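Local coordinates for type II secretion system protein C (Vibrio cholerae, PDB 2I6V) that takes part in the type II secretion system and is probably required for export of cholera toxin across the outer membrane, this chain being the PDZ domain of the protein, at residues A[36-41]-A[74-79]. Numbering follows the deposited sequence.
Sequences GLQDGD and VERDGQ
NE and NH2 of Arg-76 hold the two carboxylate oxygens of Asp-41 in a bidentate salt bridge. NE of Arg-76 gives its hydrogen to OD1 of Asp-41 at 2.8 Å, and NH2 bonds to OD2 along a nearly straight line (175°). Both oxygens are met on their syn sides, and the two flat groups lie 18° apart. NH2 of Arg-76 also bonds to the carbonyl O of Gly-36, 2.9 Å away. A water links that same O to NH1.

The amide of Gln-38 stacks flat on one guanidinium face. Its CD sits over the centre, and the planes are only 3° apart. The Arg-76 chain runs out extended through chi2, and its bend at chi3 places NE within reach of OD1. Beside this polar pair, CD2 of Leu-37 packs 3.9 Å from CG1 of Val-74.

Asp-41 is itself held by its own loop. The backbone N of Gln-38 donates to OD2 of Asp-41 from above the carboxylate plane at 2.9 Å. A type II turn from Gln-38 to Asp-41 brings the two together. Gly-36 ends the preceding helix in a Schellman motif. Asp-41 also bonds through its backbone to Val-23, and Arg-76 touches His-81.

The contact ties the loop between helix 29-34 and strand 42-46 to the end of strand 69-76 in the PDZ domain. With two donors on OD2 and one on OD1, the buried carboxylate is probably kept ionised, its charge balanced by Arg-76.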
loop_
_atom_site.group_PDB
_atom_site.type_symbol
_atom_site.label_atom_id
_atom_site.label_comp_id
_atom_site.label_asym_id
_atom_site.label_seq_id
_atom_site.Cartn_x
_atom_site.Cartn_y
_atom_site.Cartn_z
ATOM N N GLY A 36 -3.361 -10.246 -5.123
ATOM C CA GLY A 36 -3.911 -9.714 -6.360
ATOM C C GLY A 36 -3.371 -8.364 -6.769
ATOM O O GLY A 36 -4.048 -7.623 -7.474
ATOM N N LEU A 37 -2.159 -8.039 -6.338
ATOM C CA LEU A 37 -1.529 -6.804 -6.804
ATOM C C LEU A 37 -0.905 -7.001 -8.177
ATOM O O LEU A 37 -0.607 -8.128 -8.589
ATOM C CB LEU A 37 -0.451 -6.342 -5.821
ATOM C CG LEU A 37 -0.945 -5.689 -4.533
ATOM C CD1 LEU A 37 0.234 -5.411 -3.614
ATOM C CD2 LEU A 37 -1.685 -4.400 -4.869
ATOM N N GLN A 38 -0.710 -5.893 -8.887
ATOM C CA GLN A 38 -0.046 -5.909 -10.176
ATOM C C GLN A 38 0.957 -4.771 -10.207
ATOM O O GLN A 38 0.691 -3.692 -9.666
ATOM C CB GLN A 38 -1.062 -5.769 -11.312
ATOM C CG GLN A 38 -2.016 -6.948 -11.377
ATOM C CD GLN A 38 -2.955 -6.889 -12.567
ATOM O OE1 GLN A 38 -2.863 -5.989 -13.401
ATOM N NE2 GLN A 38 -3.873 -7.851 -12.643
ATOM N N ASP A 39 2.115 -5.034 -10.805
ATOM C CA ASP A 39 3.138 -4.007 -10.946
ATOM C C ASP A 39 2.510 -2.782 -11.618
ATOM O O ASP A 39 1.758 -2.912 -12.591
ATOM C CB ASP A 39 4.312 -4.509 -11.792
ATOM C CG ASP A 39 5.387 -3.457 -11.956
ATOM O OD1 ASP A 39 5.968 -3.065 -10.930
ATOM O OD2 ASP A 39 5.646 -3.017 -13.106
ATOM N N GLY A 40 2.809 -1.598 -11.089
ATOM C CA GLY A 40 2.259 -0.364 -11.644
ATOM C C GLY A 40 0.890 0.060 -11.111
ATOM O O GLY A 40 0.369 1.105 -11.502
ATOM N N ASP A 41 0.292 -0.741 -10.232
ATOM C CA ASP A 41 -0.915 -0.305 -9.538
ATOM C C ASP A 41 -0.588 0.974 -8.779
ATOM O O ASP A 41 0.554 1.173 -8.358
ATOM C CB ASP A 41 -1.360 -1.338 -8.514
ATOM C CG ASP A 41 -2.095 -2.510 -9.125
ATOM O OD1 ASP A 41 -2.472 -2.442 -10.311
ATOM O OD2 ASP A 41 -2.313 -3.493 -8.379
ATOM N N VAL A 74 -6.030 0.305 -4.094
ATOM C CA VAL A 74 -5.236 0.645 -5.283
ATOM C C VAL A 74 -6.116 1.083 -6.445
ATOM O O VAL A 74 -7.293 0.726 -6.506
ATOM C CB VAL A 74 -4.345 -0.522 -5.748
ATOM C CG1 VAL A 74 -3.412 -0.968 -4.614
ATOM C CG2 VAL A 74 -5.199 -1.689 -6.255
ATOM N N GLU A 75 -5.529 1.847 -7.359
ATOM C CA GLU A 75 -6.207 2.266 -8.578
ATOM C C GLU A 75 -5.542 1.565 -9.758
ATOM O O GLU A 75 -4.315 1.578 -9.885
ATOM C CB GLU A 75 -6.102 3.778 -8.737
ATOM C CG GLU A 75 -7.103 4.389 -9.695
ATOM C CD GLU A 75 -7.272 5.874 -9.441
ATOM O OE1 GLU A 75 -6.308 6.627 -9.692
ATOM O OE2 GLU A 75 -8.354 6.290 -8.963
ATOM N N ARG A 76 -6.363 0.948 -10.608
ATOM C CA ARG A 76 -5.892 0.186 -11.746
ATOM C C ARG A 76 -6.903 0.393 -12.870
ATOM O O ARG A 76 -8.091 0.150 -12.686
ATOM C CB ARG A 76 -5.780 -1.305 -11.379
ATOM C CG ARG A 76 -5.249 -2.185 -12.496
ATOM C CD ARG A 76 -5.450 -3.661 -12.159
ATOM N NE ARG A 76 -4.776 -3.989 -10.912
ATOM C CZ ARG A 76 -5.051 -5.050 -10.161
ATOM N NH1 ARG A 76 -6.003 -5.897 -10.535
ATOM N NH2 ARG A 76 -4.380 -5.255 -9.030
ATOM N N ASP A 77 -6.424 0.887 -14.005
ATOM C CA ASP A 77 -7.289 1.175 -15.152
ATOM C C ASP A 77 -8.464 2.084 -14.763
ATOM O O ASP A 77 -9.603 1.898 -15.222
ATOM C CB ASP A 77 -7.771 -0.125 -15.798
ATOM C CG ASP A 77 -6.624 -1.033 -16.194
ATOM O OD1 ASP A 77 -5.579 -0.518 -16.657
ATOM O OD2 ASP A 77 -6.762 -2.264 -16.031
ATOM N N GLY A 78 -8.172 3.060 -13.909
ATOM C CA GLY A 78 -9.125 4.100 -13.531
ATOM C C GLY A 78 -10.141 3.699 -12.483
ATOM O O GLY A 78 -11.017 4.488 -12.127
ATOM N N GLN A 79 -10.033 2.471 -11.986
ATOM C CA GLN A 79 -10.973 1.982 -10.983
ATOM C C GLN A 79 -10.236 1.615 -9.710
ATOM O O GLN A 79 -9.094 1.179 -9.765
ATOM C CB GLN A 79 -11.714 0.752 -11.498
ATOM C CG GLN A 79 -12.694 1.036 -12.619
ATOM C CD GLN A 79 -13.556 -0.169 -12.935
ATOM O OE1 GLN A 79 -13.047 -1.255 -13.229
ATOM N NE2 GLN A 79 -14.871 0.014 -12.873
HETATM O O HOH W 1 -6.840 -7.934 -8.534
#